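Local coordinates for probable glutathione reductase (Sinorhizobium meliloti, PDB 4DNA), which probably catalyses the NADPH-dependent reduction of glutathione disulfide to glutathione as an FAD-containing homodimer, at residues 318-323 with 334-339; 338-343 with 421-426. All blocks are in the same frame, centred on the assembly; numbering follows the deposited sequence.

Contact 1. Residues 318-323 with 334-339; sequences IHEAMC and TSPDHD
In this pyridine nucleotide-disulfide oxidoreductase, helix 314-329 belongs to the FAD-binding part of the fold, and the chain that leaves it doubles back so that loop 334-339 lies against its side. Pro336 carries most of the contact on the loop side: its ring rests among His319, Glu320 and Cys323, one helical turn of side chains. His319 has CG anti to the backbone N (chi1 -175°), which swings the imidazole out to the loop; its CD2 lies 3.8 Å from Pro336 CA, an oblique approach, while Pro336 O comes to the ring edge in plane. Cys323 SG, anti to its own carbonyl carbon (chi1 -74°), sits over one face of the His319 ring, 3.7 Å above the plane and towards its rim. Glu320 crosses the proline at about a right angle, with CA and the aliphatic CG touching, CG 4.0 Å from Pro336 CB. Beyond CG the chain runs extended to a carboxylate that bonds to Gly305 N and forms a salt bridge with Arg310; the Glu320 side chain comes about 7 Å from the bound FAD. Met436 of the second subunit packs on His319. The loop keeps its own shape through an ST turn, in which Asp337 N donates to Ser335 OG at 3.2 Å, and Ser335 OG is also bonded to Ala292 O. Cys323 SG also meets the loop backbone, 3.8 Å from Pro336 N.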
ATOM      1  N   ILE A 318     -13.955 -16.764   8.874  1.00 71.45           N
ATOM      2  CA  ILE A 318     -13.205 -16.717  10.127  1.00 73.51           C
ATOM      3  C   ILE A 318     -13.991 -15.976  11.193  1.00 74.49           C
ATOM      4  O   ILE A 318     -14.060 -16.430  12.339  1.00 76.89           O
ATOM      5  CB  ILE A 318     -11.808 -16.080   9.954  1.00 72.30           C
ATOM      6  CG1 ILE A 318     -10.869 -17.069   9.255  1.00 71.59           C
ATOM      7  CG2 ILE A 318     -11.237 -15.659  11.304  1.00 72.43           C
ATOM      8  CD1 ILE A 318      -9.662 -16.441   8.593  1.00 70.05           C
ATOM      9  N   HIS A 319     -14.589 -14.853  10.803  1.00 72.64           N
ATOM     10  CA  HIS A 319     -15.313 -14.012  11.735  1.00 75.86           C
ATOM     11  C   HIS A 319     -16.548 -14.707  12.224  1.00 76.33           C
ATOM     12  O   HIS A 319     -16.826 -14.720  13.434  1.00 78.33           O
ATOM     13  CB  HIS A 319     -15.645 -12.668  11.101  1.00 75.58           C
ATOM     14  CG  HIS A 319     -16.293 -11.689  12.051  1.00 77.70           C
ATOM     15  ND1 HIS A 319     -15.772 -11.398  13.263  1.00 79.90           N
ATOM     16  CD2 HIS A 319     -17.444 -10.920  11.921  1.00 83.23           C
ATOM     17  CE1 HIS A 319     -16.556 -10.500  13.882  1.00 77.60           C
ATOM     18  NE2 HIS A 319     -17.578 -10.203  13.057  1.00 78.15           N
ATOM     19  N   GLU A 320     -17.290 -15.301  11.286  1.00 75.66           N
ATOM     20  CA  GLU A 320     -18.449 -16.140  11.600  1.00 80.76           C
ATOM     21  C   GLU A 320     -18.142 -17.200  12.662  1.00 77.75           C
ATOM     22  O   GLU A 320     -18.972 -17.461  13.536  1.00 77.35           O
ATOM     23  CB  GLU A 320     -18.965 -16.829  10.343  1.00 76.10           C
ATOM     24  CG  GLU A 320     -19.678 -15.913   9.364  1.00 79.43           C
ATOM     25  CD  GLU A 320     -20.003 -16.607   8.051  1.00 83.75           C
ATOM     26  OE1 GLU A 320     -19.585 -17.777   7.878  1.00 76.19           O
ATOM     27  OE2 GLU A 320     -20.676 -15.990   7.188  1.00 91.80           O
ATOM     28  N   ALA A 321     -16.950 -17.785  12.573  1.00 75.92           N
ATOM     29  CA  ALA A 321     -16.522 -18.862  13.446  1.00 76.77           C
ATOM     30  C   ALA A 321     -16.194 -18.399  14.860  1.00 77.73           C
ATOM     31  O   ALA A 321     -16.388 -19.137  15.830  1.00 78.07           O
ATOM     32  CB  ALA A 321     -15.330 -19.576  12.836  1.00 78.12           C
HETATM   33  N   MSE A 322     -15.685 -17.179  14.965  1.00 78.87           N
HETATM   34  CA  MSE A 322     -15.404 -16.578  16.257  1.00 78.24           C
HETATM   35  C   MSE A 322     -16.708 -16.197  16.870  1.00 76.91           C
HETATM   36  O   MSE A 322     -16.974 -16.525  18.018  1.00 78.90           O
HETATM   37  CB  MSE A 322     -14.542 -15.346  16.113  1.00 79.41           C
HETATM   38  CG  MSE A 322     -13.187 -15.734  15.543  1.00 82.95           C
HETATM   39 SE   MSE A 322     -11.979 -14.174  15.647  1.00109.40          SE
HETATM   40  CE  MSE A 322     -12.993 -12.850  14.559  1.00 81.42           C
ATOM     41  N   CYS A 323     -17.548 -15.516  16.110  1.00 77.43           N
ATOM     42  CA  CYS A 323     -18.890 -15.219  16.588  1.00 78.65           C
ATOM     43  C   CYS A 323     -19.637 -16.460  17.048  1.00 77.37           C
ATOM     44  O   CYS A 323     -20.398 -16.395  18.009  1.00 77.93           O
ATOM     45  CB  CYS A 323     -19.682 -14.434  15.553  1.00 80.68           C
ATOM     46  SG  CYS A 323     -19.075 -12.743  15.507  1.00 82.83           S
ATOM     47  N   THR A 334     -23.609 -12.491  19.761  1.00101.87           N
ATOM     48  CA  THR A 334     -23.270 -11.400  18.889  1.00102.45           C
ATOM     49  C   THR A 334     -23.315 -11.935  17.480  1.00101.76           C
ATOM     50  O   THR A 334     -23.096 -13.106  17.264  1.00100.48           O
ATOM     51  CB  THR A 334     -21.870 -10.891  19.216  1.00100.68           C
ATOM     52  OG1 THR A 334     -21.005 -12.007  19.367  1.00 98.59           O
ATOM     53  CG2 THR A 334     -21.884 -10.153  20.522  1.00101.01           C
ATOM     54  N   SER A 335     -23.554 -11.033  16.509  1.00 97.47           N
ATOM     55  CA  SER A 335     -23.714 -11.490  15.148  1.00 92.99           C
ATOM     56  C   SER A 335     -22.616 -10.972  14.247  1.00 99.97           C
ATOM     57  O   SER A 335     -22.242  -9.817  14.314  1.00 96.87           O
ATOM     58  CB  SER A 335     -25.055 -11.041  14.595  1.00 91.53           C
ATOM     59  OG  SER A 335     -25.184 -11.434  13.243  1.00103.54           O
ATOM     60  N   PRO A 336     -22.133 -11.898  13.422  1.00 97.78           N
ATOM     61  CA  PRO A 336     -21.129 -11.552  12.429  1.00 91.89           C
ATOM     62  C   PRO A 336     -21.670 -10.579  11.408  1.00100.52           C
ATOM     63  O   PRO A 336     -20.957  -9.708  10.925  1.00101.72           O
ATOM     64  CB  PRO A 336     -20.828 -12.887  11.772  1.00 91.60           C
ATOM     65  CG  PRO A 336     -22.033 -13.726  12.005  1.00 97.04           C
ATOM     66  CD  PRO A 336     -22.931 -13.052  12.995  1.00 90.81           C
ATOM     67  N   ASP A 337     -22.936 -10.715  11.064  1.00100.38           N
ATOM     68  CA  ASP A 337     -23.416 -10.061   9.871  1.00106.17           C
ATOM     69  C   ASP A 337     -23.020  -8.613   9.990  1.00104.77           C
ATOM     70  O   ASP A 337     -23.113  -8.018  11.051  1.00102.62           O
ATOM     71  CB  ASP A 337     -24.925 -10.185   9.762  1.00107.70           C
ATOM     72  CG  ASP A 337     -25.545  -9.012   9.071  1.00111.89           C
ATOM     73  OD1 ASP A 337     -25.457  -8.950   7.829  1.00118.77           O
ATOM     74  OD2 ASP A 337     -26.119  -8.153   9.765  1.00109.24           O
ATOM     75  N   HIS A 338     -22.511  -8.078   8.887  1.00107.91           N
ATOM     76  CA  HIS A 338     -21.715  -6.887   8.902  1.00101.97           C
ATOM     77  C   HIS A 338     -21.841  -6.141   7.613  1.00 98.87           C
ATOM     78  O   HIS A 338     -22.056  -6.747   6.557  1.00 99.38           O
ATOM     79  CB  HIS A 338     -20.292  -7.360   9.121  1.00 99.19           C
ATOM     80  CG  HIS A 338     -19.255  -6.312   8.927  1.00 98.12           C
ATOM     81  ND1 HIS A 338     -19.492  -5.170   8.281  1.00 96.47           N
ATOM     82  CD2 HIS A 338     -17.934  -6.276   9.323  1.00 97.02           C
ATOM     83  CE1 HIS A 338     -18.373  -4.432   8.271  1.00100.65           C
ATOM     84  NE2 HIS A 338     -17.424  -5.110   8.910  1.00104.06           N
ATOM     85  N   ASP A 339     -21.676  -4.831   7.649  1.00 95.26           N
ATOM     86  CA  ASP A 339     -21.794  -4.037   6.442  1.00 96.33           C
ATOM     87  C   ASP A 339     -20.523  -3.230   6.293  1.00 92.79           C
ATOM     88  O   ASP A 339     -19.839  -2.980   7.266  1.00 92.11           O
ATOM     89  CB  ASP A 339     -22.996  -3.109   6.527  1.00 94.72           C
ATOM     90  CG  ASP A 339     -23.115  -2.443   7.872  1.00100.79           C
ATOM     91  OD1 ASP A 339     -22.307  -2.765   8.760  1.00 96.23           O
ATOM     92  OD2 ASP A 339     -24.013  -1.599   8.044  1.00100.72           O
TER

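Contact 2. Residues 338-343 with 421-426; sequences HDLIAT and ISLRAG
Asp339 OD1 is the best-held polar atom, gripped across the contact by one hydrogen bond: Arg424 NH1 donates to it at 2.9 Å, within a salt bridge. The bond is bent, with an N-H...O angle of 143°, OD1 lying out of the guanidinium plane; NH1 in turn meets OD1 from above the carboxylate plane, and the two side chains cross at about a right angle. Asp339 reaches this point with CG in the crowded position between the backbone N and the carbonyl carbon (chi1 43°). Arg424 starts with CG anti to its backbone N, then bends at chi2 (67°), which brings the guanidinium across to the loop. There His338 meets it tip to tip, one face of the imidazole lying over one face of the guanidinium, the two planes tilted well away from parallel. Ile341 CG1 covers a face of the same imidazole, 3.8 Å above its centre. The arginine is thus engaged at its edge by the aspartate and over a face by the histidine; the carboxylate probably offsets part of its charge, which also lies close to Arg434 of the second subunit. Leu340 supplies the apolar part: CD1 sits at the guanidinium edge, 4.1 Å from Arg424 NH1, and CD2 packs 4.2 Å from Leu423 CB. Met436 of the second subunit packs on both His338 and Ile341. Just past Arg424 the helix ends in a Schellman motif, Gly426 at C-prime with positive phi; this helix end is paired with the loop leading to strand 343-345, in the dimerisation domain of this family.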
ATOM      1  N   HIS A 338     -22.511  -8.078   8.887  1.00107.91           N
ATOM      2  CA  HIS A 338     -21.715  -6.887   8.902  1.00101.97           C
ATOM      3  C   HIS A 338     -21.841  -6.141   7.613  1.00 98.87           C
ATOM      4  O   HIS A 338     -22.056  -6.747   6.557  1.00 99.38           O
ATOM      5  CB  HIS A 338     -20.292  -7.360   9.121  1.00 99.19           C
ATOM      6  CG  HIS A 338     -19.255  -6.312   8.927  1.00 98.12           C
ATOM      7  ND1 HIS A 338     -19.492  -5.170   8.281  1.00 96.47           N
ATOM      8  CD2 HIS A 338     -17.934  -6.276   9.323  1.00 97.02           C
ATOM      9  CE1 HIS A 338     -18.373  -4.432   8.271  1.00100.65           C
ATOM     10  NE2 HIS A 338     -17.424  -5.110   8.910  1.00104.06           N
ATOM     11  N   ASP A 339     -21.676  -4.831   7.649  1.00 95.26           N
ATOM     12  CA  ASP A 339     -21.794  -4.037   6.442  1.00 96.33           C
ATOM     13  C   ASP A 339     -20.523  -3.230   6.293  1.00 92.79           C
ATOM     14  O   ASP A 339     -19.839  -2.980   7.266  1.00 92.11           O
ATOM     15  CB  ASP A 339     -22.996  -3.109   6.527  1.00 94.72           C
ATOM     16  CG  ASP A 339     -23.115  -2.443   7.872  1.00100.79           C
ATOM     17  OD1 ASP A 339     -22.307  -2.765   8.760  1.00 96.23           O
ATOM     18  OD2 ASP A 339     -24.013  -1.599   8.044  1.00100.72           O
ATOM     19  N   LEU A 340     -20.175  -2.835   5.081  1.00 90.05           N
ATOM     20  CA  LEU A 340     -18.863  -2.196   4.925  1.00 90.06           C
ATOM     21  C   LEU A 340     -17.675  -3.145   5.123  1.00 87.80           C
ATOM     22  O   LEU A 340     -16.814  -2.908   5.959  1.00 82.82           O
ATOM     23  CB  LEU A 340     -18.741  -0.994   5.862  1.00 87.88           C
ATOM     24  CG  LEU A 340     -19.600   0.205   5.475  1.00 81.43           C
ATOM     25  CD1 LEU A 340     -20.043   0.952   6.731  1.00 86.81           C
ATOM     26  CD2 LEU A 340     -18.843   1.105   4.504  1.00 67.20           C
ATOM     27  N   ILE A 341     -17.656  -4.227   4.355  1.00 80.48           N
ATOM     28  CA  ILE A 341     -16.493  -5.097   4.261  1.00 78.33           C
ATOM     29  C   ILE A 341     -15.705  -4.584   3.045  1.00 70.20           C
ATOM     30  O   ILE A 341     -16.259  -4.488   1.941  1.00 70.78           O
ATOM     31  CB  ILE A 341     -16.902  -6.601   4.120  1.00 74.36           C
ATOM     32  CG1 ILE A 341     -17.581  -7.105   5.396  1.00 77.47           C
ATOM     33  CG2 ILE A 341     -15.700  -7.496   3.846  1.00 72.59           C
ATOM     34  CD1 ILE A 341     -18.425  -8.353   5.218  1.00 81.85           C
ATOM     35  N   ALA A 342     -14.438  -4.212   3.260  1.00 68.10           N
ATOM     36  CA  ALA A 342     -13.537  -3.847   2.162  1.00 65.05           C
ATOM     37  C   ALA A 342     -13.119  -5.122   1.437  1.00 66.66           C
ATOM     38  O   ALA A 342     -13.082  -6.192   2.036  1.00 66.69           O
ATOM     39  CB  ALA A 342     -12.329  -3.075   2.664  1.00 60.33           C
ATOM     40  N   THR A 343     -12.857  -5.020   0.138  1.00 62.45           N
ATOM     41  CA  THR A 343     -12.427  -6.169  -0.650  1.00 63.79           C
ATOM     42  C   THR A 343     -11.375  -5.754  -1.666  1.00 63.93           C
ATOM     43  O   THR A 343     -11.275  -4.579  -2.034  1.00 63.60           O
ATOM     44  CB  THR A 343     -13.591  -6.844  -1.410  1.00 64.70           C
ATOM     45  OG1 THR A 343     -14.361  -5.854  -2.106  1.00 62.96           O
ATOM     46  CG2 THR A 343     -14.484  -7.636  -0.467  1.00 65.85           C
ATOM     47  N   ILE A 421     -10.882   0.856   7.685  1.00 62.75           N
ATOM     48  CA  ILE A 421     -10.913   1.285   9.064  1.00 63.88           C
ATOM     49  C   ILE A 421     -11.609   2.641   9.121  1.00 65.21           C
ATOM     50  O   ILE A 421     -12.555   2.843   9.895  1.00 65.87           O
ATOM     51  CB  ILE A 421      -9.508   1.368   9.662  1.00 63.72           C
ATOM     52  CG1 ILE A 421      -8.822  -0.004   9.599  1.00 63.57           C
ATOM     53  CG2 ILE A 421      -9.581   1.874  11.090  1.00 65.16           C
ATOM     54  CD1 ILE A 421      -7.322   0.034   9.806  1.00 62.61           C
ATOM     55  N   SER A 422     -11.166   3.553   8.260  1.00 64.86           N
ATOM     56  CA  SER A 422     -11.730   4.902   8.204  1.00 66.49           C
ATOM     57  C   SER A 422     -13.231   4.888   7.966  1.00 66.34           C
ATOM     58  O   SER A 422     -13.951   5.663   8.581  1.00 67.71           O
ATOM     59  CB  SER A 422     -11.034   5.743   7.138  1.00 66.48           C
ATOM     60  OG  SER A 422      -9.630   5.746   7.351  1.00 72.34           O
ATOM     61  N   LEU A 423     -13.707   4.001   7.104  1.00 65.00           N
ATOM     62  CA  LEU A 423     -15.134   3.972   6.806  1.00 66.14           C
ATOM     63  C   LEU A 423     -15.984   3.282   7.880  1.00 67.67           C
ATOM     64  O   LEU A 423     -17.077   3.760   8.213  1.00 69.51           O
ATOM     65  CB  LEU A 423     -15.401   3.403   5.414  1.00 66.80           C
ATOM     66  CG  LEU A 423     -15.333   4.487   4.326  1.00 65.47           C
ATOM     67  CD1 LEU A 423     -13.895   4.899   4.032  1.00 65.34           C
ATOM     68  CD2 LEU A 423     -16.037   4.043   3.049  1.00 62.93           C
ATOM     69  N   ARG A 424     -15.477   2.184   8.441  1.00 67.50           N
ATOM     70  CA  ARG A 424     -16.125   1.549   9.585  1.00 68.62           C
ATOM     71  C   ARG A 424     -16.397   2.598  10.684  1.00 69.39           C
ATOM     72  O   ARG A 424     -17.498   2.641  11.222  1.00 68.51           O
ATOM     73  CB  ARG A 424     -15.297   0.362  10.123  1.00 67.89           C
ATOM     74  CG  ARG A 424     -16.038  -0.546  11.105  1.00 72.83           C
ATOM     75  CD  ARG A 424     -17.173  -1.281  10.402  1.00 85.25           C
ATOM     76  NE  ARG A 424     -18.107  -1.929  11.323  1.00 91.75           N
ATOM     77  CZ  ARG A 424     -19.417  -2.084  11.102  1.00 95.83           C
ATOM     78  NH1 ARG A 424     -19.989  -1.624   9.983  1.00 88.53           N
ATOM     79  NH2 ARG A 424     -20.168  -2.694  12.016  1.00101.11           N
ATOM     80  N   ALA A 425     -15.413   3.449  10.985  1.00 68.20           N
ATOM     81  CA  ALA A 425     -15.552   4.471  12.035  1.00 67.90           C
ATOM     82  C   ALA A 425     -16.265   5.749  11.575  1.00 68.11           C
ATOM     83  O   ALA A 425     -16.228   6.761  12.279  1.00 68.33           O
ATOM     84  CB  ALA A 425     -14.187   4.810  12.645  1.00 67.69           C
ATOM     85  N   GLY A 426     -16.898   5.702  10.400  1.00 67.64           N
ATOM     86  CA  GLY A 426     -17.653   6.834   9.854  1.00 67.09           C
ATOM     87  C   GLY A 426     -16.878   8.120   9.575  1.00 67.39           C
ATOM     88  O   GLY A 426     -17.344   9.197   9.916  1.00 68.71           O
TER

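From the N terminus the chain first builds the nucleotide-binding parts and then reaches helix 314-329. Contact 1 closes a short loop of ten residues, folding 334-339 back on that helix. The chain then runs straight on into contact 2, whose first segment shares His338 and Asp339 with it, and enters strand 343-345 at the edge of the antiparallel sheet. Contact 2 closes a far longer loop of 77 residues, spanning most of the strands of that sheet and returning on helix 412-424. The two loops follow one another without nesting or crossing; only their segments overlap. Together they tie the connecting segment to the FAD-side helix and to the dimerisation domain, and both touch the second subunit.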